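Local atomic coordinates of enoyl-CoA hydratase/isomerase (Mycobacterium abscessus, PDB entry 3QXZ), a protein that probably catalyses hydration of the double bond of enoyl-CoA thioesters, or its isomerisation, in fatty-acid metabolism. Residues R98-A103 and E207-T212; A94-T99 and A219-M224; G16-T21 and Q44-D49. All blocks are in the same frame, centred on the assembly; numbering follows the deposited sequence.

Contact 1 (R98-A103 and E207-T212); sequences RTPVIA and ESAALT. With K (potassium ion), chain D.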
ATOM      1  N   ARG A  98       1.094  -3.761  22.550  1.00  9.20           N
ATOM      2  CA  ARG A  98      -0.016  -2.825  22.749  0.50  9.52           C
ATOM      3  C   ARG A  98       0.479  -1.371  22.728  1.00  9.45           C
ATOM      4  O   ARG A  98      -0.286  -0.455  22.427  1.00 11.18           O
ATOM      5  CB  ARG A  98      -0.712  -3.136  24.074  0.50 10.57           C
ATOM      6  CG  ARG A  98      -1.265  -4.551  24.137  0.50 12.09           C
ATOM      7  CD  ARG A  98      -1.750  -4.930  25.526  0.50 16.52           C
ATOM      8  NE  ARG A  98      -0.735  -4.701  26.553  0.50 19.75           N
ATOM      9  CZ  ARG A  98       0.199  -5.583  26.899  0.50 21.75           C
ATOM     10  NH1 ARG A  98       0.260  -6.766  26.305  0.50 22.99           N
ATOM     11  NH2 ARG A  98       1.079  -5.278  27.843  0.50 22.43           N
ATOM     12  N   THR A  99       1.762  -1.179  22.992  1.00  9.11           N
ATOM     13  CA  THR A  99       2.370   0.144  23.139  1.00  9.63           C
ATOM     14  C   THR A  99       2.895   0.654  21.811  1.00  8.57           C
ATOM     15  O   THR A  99       3.656  -0.048  21.162  1.00  8.97           O
ATOM     16  CB  THR A  99       3.525   0.072  24.161  1.00  9.94           C
ATOM     17  OG1 THR A  99       3.007  -0.441  25.399  1.00 10.81           O
ATOM     18  CG2 THR A  99       4.197   1.425  24.401  1.00 10.03           C
ATOM     19  N   PRO A 100       2.537   1.894  21.421  1.00  8.06           N
ATOM     20  CA  PRO A 100       3.094   2.485  20.201  1.00  8.38           C
ATOM     21  C   PRO A 100       4.615   2.567  20.243  1.00  8.18           C
ATOM     22  O   PRO A 100       5.209   2.833  21.312  1.00  8.83           O
ATOM     23  CB  PRO A 100       2.486   3.893  20.190  1.00  8.73           C
ATOM     24  CG  PRO A 100       1.157   3.717  20.874  1.00  9.40           C
ATOM     25  CD  PRO A 100       1.478   2.749  21.999  1.00  8.36           C
ATOM     26  N   VAL A 101       5.227   2.326  19.079  1.00  7.48           N
ATOM     27  CA  VAL A 101       6.682   2.357  18.935  1.00  8.13           C
ATOM     28  C   VAL A 101       7.025   3.292  17.786  1.00  7.80           C
ATOM     29  O   VAL A 101       6.535   3.103  16.659  1.00  8.12           O
ATOM     30  CB  VAL A 101       7.244   0.939  18.659  1.00  7.59           C
ATOM     31  CG1 VAL A 101       8.744   1.009  18.373  1.00  9.13           C
ATOM     32  CG2 VAL A 101       6.999   0.021  19.871  1.00  9.80           C
ATOM     33  N   ILE A 102       7.857   4.293  18.068  1.00  7.95           N
ATOM     34  CA  ILE A 102       8.363   5.214  17.069  1.00  8.74           C
ATOM     35  C   ILE A 102       9.864   4.991  16.902  1.00  8.83           C
ATOM     36  O   ILE A 102      10.603   4.985  17.893  1.00 10.17           O
ATOM     37  CB  ILE A 102       8.141   6.678  17.517  1.00  9.48           C
ATOM     38  CG1 ILE A 102       6.650   6.968  17.752  1.00  9.82           C
ATOM     39  CG2 ILE A 102       8.751   7.666  16.487  1.00 10.54           C
ATOM     40  CD1 ILE A 102       6.379   8.325  18.467  1.00 10.35           C
ATOM     41  N   ALA A 103      10.311   4.773  15.666  1.00  9.00           N
ATOM     42  CA  ALA A 103      11.739   4.657  15.363  1.00  8.87           C
ATOM     43  C   ALA A 103      12.263   6.011  14.933  1.00  8.82           C
ATOM     44  O   ALA A 103      11.855   6.565  13.877  1.00  9.47           O
ATOM     45  CB  ALA A 103      11.981   3.586  14.304  1.00  8.92           C
ATOM     46  N   GLU A 207      -5.991   3.072  26.586  1.00  8.53           N
ATOM     47  CA  GLU A 207      -6.683   1.930  25.998  1.00  8.66           C
ATOM     48  C   GLU A 207      -7.038   2.198  24.533  1.00  8.54           C
ATOM     49  O   GLU A 207      -7.067   1.273  23.711  1.00  8.08           O
ATOM     50  CB  GLU A 207      -7.914   1.527  26.831  1.00  9.66           C
ATOM     51  CG  GLU A 207      -8.451   0.139  26.495  1.00 11.67           C
ATOM     52  CD  GLU A 207      -7.530  -1.023  26.856  1.00 14.53           C
ATOM     53  OE1 GLU A 207      -6.499  -0.840  27.550  1.00 16.19           O
ATOM     54  OE2 GLU A 207      -7.860  -2.142  26.436  1.00 18.31           O
ATOM     55  N   SER A 208      -7.343   3.449  24.192  1.00  7.96           N
ATOM     56  CA  SER A 208      -7.589   3.818  22.792  1.00  7.44           C
ATOM     57  C   SER A 208      -6.368   3.476  21.920  1.00  7.23           C
ATOM     58  O   SER A 208      -6.506   2.850  20.850  1.00  7.47           O
ATOM     59  CB  SER A 208      -7.873   5.320  22.703  1.00  7.83           C
ATOM     60  OG  SER A 208      -9.112   5.636  23.313  1.00  7.67           O
ATOM     61  N   ALA A 209      -5.184   3.888  22.365  1.00  7.23           N
ATOM     62  CA  ALA A 209      -3.965   3.572  21.603  1.00  7.85           C
ATOM     63  C   ALA A 209      -3.743   2.074  21.504  1.00  8.00           C
ATOM     64  O   ALA A 209      -3.418   1.572  20.422  1.00  8.02           O
ATOM     65  CB  ALA A 209      -2.761   4.234  22.233  1.00  8.89           C
ATOM     66  N   ALA A 210      -3.925   1.352  22.608  1.00  7.51           N
ATOM     67  CA  ALA A 210      -3.649  -0.094  22.616  1.00  7.53           C
ATOM     68  C   ALA A 210      -4.594  -0.840  21.677  1.00  7.29           C
ATOM     69  O   ALA A 210      -4.148  -1.698  20.896  1.00  7.94           O
ATOM     70  CB  ALA A 210      -3.776  -0.641  24.042  1.00  8.01           C
ATOM     71  N   LEU A 211      -5.892  -0.557  21.749  1.00  7.00           N
ATOM     72  CA  LEU A 211      -6.851  -1.276  20.916  1.00  7.08           C
ATOM     73  C   LEU A 211      -6.701  -0.912  19.456  1.00  6.74           C
ATOM     74  O   LEU A 211      -6.837  -1.795  18.584  1.00  6.74           O
ATOM     75  CB  LEU A 211      -8.287  -1.025  21.378  1.00  8.16           C
ATOM     76  CG  LEU A 211      -8.641  -1.624  22.746  1.00  8.34           C
ATOM     77  CD1 LEU A 211     -10.080  -1.253  23.110  1.00  9.74           C
ATOM     78  CD2 LEU A 211      -8.434  -3.135  22.847  1.00 11.85           C
ATOM     79  N   THR A 212      -6.430   0.365  19.172  1.00  6.22           N
ATOM     80  CA  THR A 212      -6.231   0.794  17.784  1.00  6.01           C
ATOM     81  C   THR A 212      -4.980   0.139  17.182  1.00  5.78           C
ATOM     82  O   THR A 212      -5.038  -0.398  16.064  1.00  6.39           O
ATOM     83  CB  THR A 212      -6.124   2.325  17.744  1.00  5.98           C
ATOM     84  OG1 THR A 212      -7.358   2.893  18.223  1.00  7.14           O
ATOM     85  CG2 THR A 212      -5.909   2.845  16.303  1.00  6.65           C
TER
HETATM   86  K     K D 262       3.191  -0.158  28.264  1.00 12.72           K
HETATM   87  O   HOH W   1       0.545  -0.359  28.882  1.00 22.97           O

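Contact 2 (A94-T99 and A219-M224); sequences AFELRT and AQMTGM. With K (potassium ion), chain D.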
ATOM      1  N   ALA A  94       7.999  -5.168  17.377  1.00  8.88           N
ATOM      2  CA  ALA A  94       7.344  -3.956  17.867  1.00  8.63           C
ATOM      3  C   ALA A  94       5.852  -3.935  17.508  1.00  8.24           C
ATOM      4  O   ALA A  94       5.029  -3.457  18.312  1.00  8.17           O
ATOM      5  CB  ALA A  94       8.059  -2.725  17.336  1.00  8.78           C
ATOM      6  N   PHE A  95       5.503  -4.445  16.319  1.00  7.62           N
ATOM      7  CA  PHE A  95       4.111  -4.405  15.856  1.00  7.83           C
ATOM      8  C   PHE A  95       3.196  -5.419  16.578  1.00  7.75           C
ATOM      9  O   PHE A  95       1.991  -5.416  16.325  1.00  8.88           O
ATOM     10  CB  PHE A  95       4.020  -4.542  14.313  1.00  9.04           C
ATOM     11  CG  PHE A  95       4.554  -5.828  13.791  1.00  9.05           C
ATOM     12  CD1 PHE A  95       3.805  -7.004  13.879  1.00 10.43           C
ATOM     13  CD2 PHE A  95       5.819  -5.873  13.205  1.00 11.14           C
ATOM     14  CE1 PHE A  95       4.322  -8.226  13.417  1.00 12.17           C
ATOM     15  CE2 PHE A  95       6.343  -7.082  12.729  1.00 14.14           C
ATOM     16  CZ  PHE A  95       5.607  -8.248  12.834  1.00 14.86           C
ATOM     17  N   GLU A  96       3.758  -6.248  17.464  1.00  8.68           N
ATOM     18  CA  GLU A  96       2.971  -7.180  18.267  0.70  9.06           C
ATOM     19  C   GLU A  96       2.560  -6.571  19.602  1.00  9.23           C
ATOM     20  O   GLU A  96       1.759  -7.166  20.335  1.00 10.99           O
ATOM     21  CB  GLU A  96       3.770  -8.474  18.510  0.70  9.82           C
ATOM     22  CG  GLU A  96       3.879  -9.310  17.237  0.70 11.33           C
ATOM     23  CD  GLU A  96       4.809 -10.519  17.299  0.70 16.00           C
ATOM     24  OE1 GLU A  96       5.800 -10.519  18.034  0.70 13.64           O
ATOM     25  OE2 GLU A  96       4.560 -11.477  16.531  0.70 19.93           O
ATOM     26  N   LEU A  97       3.105  -5.400  19.934  1.00  8.42           N
ATOM     27  CA  LEU A  97       2.882  -4.784  21.260  1.00  8.84           C
ATOM     28  C   LEU A  97       1.577  -3.995  21.331  1.00  9.08           C
ATOM     29  O   LEU A  97       1.032  -3.578  20.306  1.00  8.59           O
ATOM     30  CB  LEU A  97       4.036  -3.827  21.595  1.00  9.47           C
ATOM     31  CG  LEU A  97       5.456  -4.390  21.475  1.00  9.10           C
ATOM     32  CD1 LEU A  97       6.459  -3.320  21.904  1.00 11.02           C
ATOM     33  CD2 LEU A  97       5.637  -5.711  22.238  1.00 10.20           C
ATOM     34  N   ARG A  98       1.094  -3.761  22.550  1.00  9.20           N
ATOM     35  CA  ARG A  98      -0.016  -2.825  22.749  0.50  9.52           C
ATOM     36  C   ARG A  98       0.479  -1.371  22.728  1.00  9.45           C
ATOM     37  O   ARG A  98      -0.286  -0.455  22.427  1.00 11.18           O
ATOM     38  CB  ARG A  98      -0.712  -3.136  24.074  0.50 10.57           C
ATOM     39  CG  ARG A  98      -1.265  -4.551  24.137  0.50 12.09           C
ATOM     40  CD  ARG A  98      -1.750  -4.930  25.526  0.50 16.52           C
ATOM     41  NE  ARG A  98      -0.735  -4.701  26.553  0.50 19.75           N
ATOM     42  CZ  ARG A  98       0.199  -5.583  26.899  0.50 21.75           C
ATOM     43  NH1 ARG A  98       0.260  -6.766  26.305  0.50 22.99           N
ATOM     44  NH2 ARG A  98       1.079  -5.278  27.843  0.50 22.43           N
ATOM     45  N   THR A  99       1.762  -1.179  22.992  1.00  9.11           N
ATOM     46  CA  THR A  99       2.370   0.144  23.139  1.00  9.63           C
ATOM     47  C   THR A  99       2.895   0.654  21.811  1.00  8.57           C
ATOM     48  O   THR A  99       3.656  -0.048  21.162  1.00  8.97           O
ATOM     49  CB  THR A  99       3.525   0.072  24.161  1.00  9.94           C
ATOM     50  OG1 THR A  99       3.007  -0.441  25.399  1.00 10.81           O
ATOM     51  CG2 THR A  99       4.197   1.425  24.401  1.00 10.03           C
ATOM     52  N   ALA A 219      -5.112  -7.355  12.294  1.00  6.73           N
ATOM     53  CA  ALA A 219      -5.817  -7.531  11.030  1.00  7.00           C
ATOM     54  C   ALA A 219      -4.834  -7.840   9.894  1.00  6.99           C
ATOM     55  O   ALA A 219      -5.091  -8.711   9.062  1.00  8.80           O
ATOM     56  CB  ALA A 219      -6.708  -6.308  10.728  1.00  6.56           C
ATOM     57  N   GLN A 220      -3.687  -7.149   9.897  1.00  7.08           N
ATOM     58  CA  GLN A 220      -2.626  -7.424   8.916  1.00  7.67           C
ATOM     59  C   GLN A 220      -1.996  -8.787   9.140  1.00  7.89           C
ATOM     60  O   GLN A 220      -1.808  -9.546   8.180  1.00 10.32           O
ATOM     61  CB  GLN A 220      -1.537  -6.334   8.960  1.00  7.87           C
ATOM     62  CG  GLN A 220      -1.995  -4.944   8.594  1.00  8.01           C
ATOM     63  CD  GLN A 220      -2.388  -4.843   7.159  1.00  9.12           C
ATOM     64  OE1 GLN A 220      -1.723  -5.411   6.282  1.00 11.69           O
ATOM     65  NE2 GLN A 220      -3.443  -4.086   6.871  1.00 11.64           N
ATOM     66  N   MET A 221      -1.666  -9.109  10.384  1.00  7.56           N
ATOM     67  CA  MET A 221      -0.953 -10.348  10.702  1.00  7.70           C
ATOM     68  C   MET A 221      -1.736 -11.609  10.364  1.00  7.89           C
ATOM     69  O   MET A 221      -1.149 -12.625   9.945  1.00  9.16           O
ATOM     70  CB  MET A 221      -0.606 -10.388  12.192  1.00  7.86           C
ATOM     71  CG  MET A 221       0.471  -9.366  12.584  1.00  8.68           C
ATOM     72  SD  MET A 221       0.493  -9.057  14.367  1.00 12.26           S
ATOM     73  CE  MET A 221       1.059 -10.638  14.954  1.00 19.31           C
ATOM     74  N   THR A 222      -3.052 -11.551  10.540  1.00  7.94           N
ATOM     75  CA  THR A 222      -3.906 -12.724  10.415  1.00  9.17           C
ATOM     76  C   THR A 222      -4.797 -12.670   9.178  1.00  9.47           C
ATOM     77  O   THR A 222      -5.564 -13.613   8.953  1.00 12.40           O
ATOM     78  CB  THR A 222      -4.813 -12.927  11.653  1.00  9.16           C
ATOM     79  OG1 THR A 222      -5.709 -11.815  11.779  1.00  9.21           O
ATOM     80  CG2 THR A 222      -3.994 -13.092  12.931  1.00 10.64           C
ATOM     81  N   GLY A 223      -4.748 -11.590   8.396  1.00  9.12           N
ATOM     82  CA  GLY A 223      -5.585 -11.503   7.184  1.00  9.77           C
ATOM     83  C   GLY A 223      -7.070 -11.398   7.504  1.00  8.94           C
ATOM     84  O   GLY A 223      -7.889 -12.049   6.864  1.00  9.85           O
ATOM     85  N   MET A 224      -7.456 -10.593   8.493  1.00  7.72           N
ATOM     86  CA  MET A 224      -8.879 -10.479   8.853  1.00  8.24           C
ATOM     87  C   MET A 224      -9.689  -9.924   7.680  1.00  7.18           C
ATOM     88  O   MET A 224      -9.214  -9.032   6.943  1.00  8.21           O
ATOM     89  CB  MET A 224      -9.059  -9.540  10.066  1.00  8.75           C
ATOM     90  CG  MET A 224      -8.650 -10.172  11.369  1.00  8.83           C
ATOM     91  SD  MET A 224      -8.622  -9.042  12.775  1.00 10.95           S
ATOM     92  CE  MET A 224     -10.332  -8.712  12.986  1.00 14.38           C
TER
HETATM   93  K     K D 262       3.191  -0.158  28.264  1.00 12.72           K
HETATM   94  O   HOH W   1       0.545  -0.359  28.882  1.00 22.97           O

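Contact 3 (G16-T21 and Q44-D49); sequences GVAVLT and QRLDDD. With K (potassium ion), chain D; EDO (1,2-ethanediol), chain I.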
ATOM      1  N   GLY A  16       6.275   8.928  30.977  1.00 18.28           N
ATOM      2  CA  GLY A  16       5.484   8.053  30.130  1.00 16.74           C
ATOM      3  C   GLY A  16       6.134   7.600  28.835  1.00 15.25           C
ATOM      4  O   GLY A  16       5.524   6.827  28.111  1.00 13.89           O
ATOM      5  N   VAL A  17       7.350   8.072  28.546  1.00 14.32           N
ATOM      6  CA  VAL A  17       8.041   7.733  27.301  1.00 13.56           C
ATOM      7  C   VAL A  17       9.335   6.988  27.615  1.00 13.86           C
ATOM      8  O   VAL A  17      10.180   7.473  28.385  1.00 14.72           O
ATOM      9  CB  VAL A  17       8.291   8.987  26.417  1.00 12.59           C
ATOM     10  CG1 VAL A  17       9.101   8.625  25.153  1.00 13.59           C
ATOM     11  CG2 VAL A  17       6.963   9.673  26.061  1.00 14.58           C
ATOM     12  N   ALA A  18       9.476   5.791  27.040  1.00 12.96           N
ATOM     13  CA  ALA A  18      10.698   5.008  27.155  1.00 13.54           C
ATOM     14  C   ALA A  18      11.542   5.192  25.908  1.00 13.57           C
ATOM     15  O   ALA A  18      11.040   5.032  24.790  1.00 13.81           O
ATOM     16  CB  ALA A  18      10.384   3.518  27.366  1.00 13.44           C
ATOM     17  N   VAL A  19      12.811   5.534  26.084  1.00 13.80           N
ATOM     18  CA  VAL A  19      13.738   5.649  24.969  1.00 13.82           C
ATOM     19  C   VAL A  19      14.746   4.515  25.063  1.00 13.71           C
ATOM     20  O   VAL A  19      15.451   4.367  26.081  1.00 14.82           O
ATOM     21  CB  VAL A  19      14.471   7.031  24.942  1.00 13.72           C
ATOM     22  CG1 VAL A  19      15.409   7.106  23.741  1.00 15.31           C
ATOM     23  CG2 VAL A  19      13.463   8.168  24.891  1.00 15.36           C
ATOM     24  N   LEU A  20      14.793   3.695  24.013  1.00 12.79           N
ATOM     25  CA  LEU A  20      15.790   2.656  23.828  1.00 13.11           C
ATOM     26  C   LEU A  20      16.826   3.120  22.825  1.00 13.41           C
ATOM     27  O   LEU A  20      16.468   3.538  21.704  1.00 13.75           O
ATOM     28  CB  LEU A  20      15.136   1.375  23.328  1.00 12.66           C
ATOM     29  CG  LEU A  20      14.164   0.687  24.284  1.00 12.75           C
ATOM     30  CD1 LEU A  20      13.483  -0.444  23.576  1.00 13.51           C
ATOM     31  CD2 LEU A  20      14.914   0.161  25.527  1.00 13.92           C
ATOM     32  N   THR A  21      18.108   3.042  23.210  1.00 13.67           N
ATOM     33  CA  THR A  21      19.188   3.476  22.339  1.00 13.84           C
ATOM     34  C   THR A  21      20.125   2.325  22.016  1.00 14.48           C
ATOM     35  O   THR A  21      20.634   1.657  22.930  1.00 14.91           O
ATOM     36  CB  THR A  21      19.993   4.631  22.984  1.00 14.41           C
ATOM     37  OG1 THR A  21      19.101   5.695  23.328  1.00 15.08           O
ATOM     38  CG2 THR A  21      21.041   5.157  22.005  1.00 15.88           C
ATOM     39  N   GLN A  44       9.105  -6.426  25.487  1.00 13.83           N
ATOM     40  CA  GLN A  44       8.100  -7.130  26.272  1.00 14.92           C
ATOM     41  C   GLN A  44       7.876  -6.473  27.643  1.00 15.12           C
ATOM     42  O   GLN A  44       6.734  -6.235  28.061  1.00 14.88           O
ATOM     43  CB  GLN A  44       8.456  -8.609  26.447  1.00 15.36           C
ATOM     44  CG  GLN A  44       7.331  -9.393  27.156  1.00 19.00           C
ATOM     45  CD  GLN A  44       6.059  -9.415  26.325  1.00 23.29           C
ATOM     46  OE1 GLN A  44       6.012 -10.039  25.263  1.00 25.55           O
ATOM     47  NE2 GLN A  44       5.016  -8.720  26.803  1.00 25.05           N
ATOM     48  N   ARG A  45       8.965  -6.148  28.333  1.00 14.94           N
ATOM     49  CA  ARG A  45       8.868  -5.546  29.660  1.00 15.33           C
ATOM     50  C   ARG A  45       8.208  -4.171  29.582  1.00 14.80           C
ATOM     51  O   ARG A  45       7.344  -3.847  30.401  1.00 15.63           O
ATOM     52  CB  ARG A  45      10.265  -5.465  30.292  1.00 16.43           C
ATOM     53  CG  ARG A  45      10.297  -4.708  31.605  1.00 18.87           C
ATOM     54  CD  ARG A  45      11.674  -4.777  32.264  1.00 23.52           C
ATOM     55  NE  ARG A  45      12.752  -4.539  31.309  1.00 25.32           N
ATOM     56  CZ  ARG A  45      13.099  -3.344  30.834  1.00 25.82           C
ATOM     57  NH1 ARG A  45      12.452  -2.243  31.222  1.00 28.03           N
ATOM     58  NH2 ARG A  45      14.094  -3.259  29.956  1.00 27.10           N
ATOM     59  N   LEU A  46       8.610  -3.363  28.598  1.00 13.65           N
ATOM     60  CA  LEU A  46       8.078  -2.018  28.461  1.00 13.40           C
ATOM     61  C   LEU A  46       6.613  -2.063  28.048  1.00 13.23           C
ATOM     62  O   LEU A  46       5.816  -1.230  28.489  1.00 13.00           O
ATOM     63  CB  LEU A  46       8.922  -1.184  27.477  1.00 13.22           C
ATOM     64  CG  LEU A  46      10.357  -0.898  27.938  1.00 14.13           C
ATOM     65  CD1 LEU A  46      11.144  -0.282  26.798  1.00 16.10           C
ATOM     66  CD2 LEU A  46      10.374   0.000  29.169  1.00 15.31           C
ATOM     67  N   ASP A  47       6.247  -3.035  27.216  1.00 12.28           N
ATOM     68  CA  ASP A  47       4.845  -3.194  26.849  1.00 12.75           C
ATOM     69  C   ASP A  47       3.994  -3.480  28.085  1.00 13.16           C
ATOM     70  O   ASP A  47       2.899  -2.918  28.240  1.00 12.35           O
ATOM     71  CB  ASP A  47       4.651  -4.288  25.791  1.00 12.35           C
ATOM     72  CG  ASP A  47       3.313  -4.191  25.081  1.00 10.94           C
ATOM     73  OD1 ASP A  47       2.810  -3.068  24.885  1.00 12.16           O
ATOM     74  OD2 ASP A  47       2.785  -5.239  24.697  1.00 11.90           O
ATOM     75  N   ASP A  48       4.517  -4.325  28.974  1.00 14.81           N
ATOM     76  CA  ASP A  48       3.805  -4.722  30.180  1.00 16.30           C
ATOM     77  C   ASP A  48       3.738  -3.630  31.244  1.00 16.95           C
ATOM     78  O   ASP A  48       2.854  -3.675  32.101  1.00 19.12           O
ATOM     79  CB  ASP A  48       4.433  -5.989  30.758  1.00 16.81           C
ATOM     80  CG  ASP A  48       4.215  -7.195  29.875  1.00 19.45           C
ATOM     81  OD1 ASP A  48       3.295  -7.158  29.025  1.00 23.05           O
ATOM     82  OD2 ASP A  48       4.960  -8.186  30.034  1.00 24.14           O
ATOM     83  N   ASP A  49       4.647  -2.658  31.193  1.00 16.91           N
ATOM     84  CA  ASP A  49       4.727  -1.581  32.189  1.00 17.79           C
ATOM     85  C   ASP A  49       3.612  -0.563  31.919  1.00 18.78           C
ATOM     86  O   ASP A  49       3.645   0.115  30.890  1.00 16.93           O
ATOM     87  CB  ASP A  49       6.100  -0.912  32.074  1.00 18.05           C
ATOM     88  CG  ASP A  49       6.371   0.100  33.177  1.00 20.43           C
ATOM     89  OD1 ASP A  49       5.412   0.573  33.811  1.00 21.16           O
ATOM     90  OD2 ASP A  49       7.564   0.420  33.359  1.00 23.06           O
TER
HETATM   91  K     K D 262       3.191  -0.158  28.264  1.00 12.72           K
HETATM   92  C1  EDO I 267       3.667  -9.045  22.798  1.00 25.80           C
HETATM   93  O1  EDO I 267       4.020 -10.321  23.347  1.00 29.89           O
HETATM   94  C2  EDO I 267       2.546  -8.421  23.620  1.00 26.12           C
HETATM   95  O2  EDO I 267       3.084  -7.854  24.825  1.00 22.37           O
HETATM   96  O   HOH W   1       0.545  -0.359  28.882  1.00 22.97           O

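Contact 1 (R98-A103 and E207-T212)
The backbones of Arg98 and Ala210 approach to 4.5 Å between their CA atoms, and then diverge: Pro100 CA and Ala209 CA are already 7.3 Å apart as the chain turns into strand 101-105. Here, in the crotonase fold, the loop that leads into a strand of the main sheet rests on helix 206-222. The near approach is made by backbone atoms. Arg98 O faces Ala210 CA at 3.4 Å, and an angle of 157° at the hydrogen identifies a nearly straight CA-H...O contact, consistent with the small side chain of Ala210. Beside it, Arg98 CB touches Ala210 CB at 4.0 Å, while the rest of the arginine leads away from the helix; in one of its two conformers NH2 forms a salt bridge with Asp48 OD1. Pro100 adds a purely apolar touch, its ring atom CG lying 4.2 Å from Ala209 CB. Between these two residues, Thr99 turns its side chain from the helix to the potassium ion. With OG1 anti to the carbonyl carbon (chi1 -57°), the hydroxyl is placed 2.9 Å from the metal, whose other protein ligands are the carbonyls of Leu46, Asp47, Asp49 and Val52. Thr99 O accepts from Lys213 NZ, a polar tie to the same helix. The helix also faces a second subunit, where Ser208 OG hydrogen-bonds Val140 O of that chain. Within the helix, Thr212 OG1 donates to Ser208 O at 2.8 Å, and Thr212 N reaches that oxygen from the opposite face of its carbonyl plane.

Contact 2 (A94-T99 and A219-M224)
Met221 meets Phe95 and Glu96 where the last turns of helix 206-222 pass the 3-10 segment 94-96, in the loop before strand 101-105 of the crotonase fold. The backbones stay well separated, 9.1 Å between Glu96 CA and Met221 CA, which leaves the contact to side chains. Earlier in the same helix, Arg214 NH2 hydrogen-bonds both Phe95 O and Leu97 O, a second link between loop and helix. Farther along, Gln220 packs on Pro151 of the second subunit. Met221 follows and makes a Met-aromatic contact: SD lies 5.1 Å from the centroid of the Phe95 ring and 84° off its normal, which places the sulfur at the ring edge and not over a face. The edge atoms involved are CD1, 3.9 Å from SD, and CE1, 4.0 Å from SD. Phe95 reaches the methionine with CG between its backbone N and carbonyl carbon (chi1 62°). The thioether then bends, and CE packs 3.9 Å from Glu96 CG in one of the two conformers of the glutamate, the two side chains crossing at roughly a right angle; the glutamate's OE1 accepts from Ala93 N. Met221 also packs on Ala226 of the third subunit, so this small cluster sits beside a subunit interface. Thr222 OG1 bonds back to Asp218 O. Gly223 leaves the helical conformation with a positive phi (68°), and Met224 N donates to Ala219 O at 3.1 Å.

Contact 3 (G16-T21 and Q44-D49)
Ala18 and Leu46 mark the nearest backbone approach, 7.6 Å between CA atoms, so the contact is made by side chains. Strand 17-23 and helix 33-48 are the first two elements of a beta-alpha-beta crossover that ends in strand 54-59, the parallel neighbour of strand 17-23 in the main sheet. Leu46 carries the helix side alone. Its CD1 lies 3.9 Å from Ala18 CB, and its CD2 is nearly as near, so the forked end straddles the alanine methyl. Leu20 reaches toward Leu46 tip to tip, Leu46 CD1 lying about equally far (4.0 Å) from Leu20 CG, CD1 and CD2. Along the strand, Ala18 and Leu20 point toward the helix and Val19 away, where it packs on helix 186-203. All three touching residues are buried, and Ile13 of strand 8-14 and Ile55 of strand 54-59 pack against Leu46 as well. Leu46 O, Asp47 O and Asp49 O bind the potassium ion, Asp49 O at 2.7 Å; Val52 O and Thr99 OG1 complete its protein ligands. The first two oxygens are in the last turn of the helix and Asp49 is the first residue beyond it; the helix dipole would probably favour a cation there. Gln44, with CG anti to the backbone N (chi1 -174°) and a bend at chi2 (64°), brings its amide to a 1,2-ethanediol, probably from the crystallisation liquor. Diol O1 donates to Gln44 OE1 and Gln44 NE2 to O2. Asp47 OD2, which also bonds Arg98 N, accepts from diol O2 at 2.6 Å.

Overall arrangement
Contact 3 closes within the first part of the chain, before contacts 1 and 2 open; these two leave from overlapping segments that share Arg98 and Thr99 and both end on helix 206-222. The centres of contacts 1 and 2 lie about 11 Å apart, those of 1 and 3 about 12 Å, and those of 2 and 3 about 18 Å. Contacts 1 and 3 reach the same six-stranded sheet. The join between them is polar: Thr99 OG1 probably hydrogen-bonds Asp47 OD1, and the potassium ion links Thr99 to the end of helix 33-48. Residues 94-103 thus connect the potassium site and the sheet to helix 206-222, which also touches neighbouring subunits.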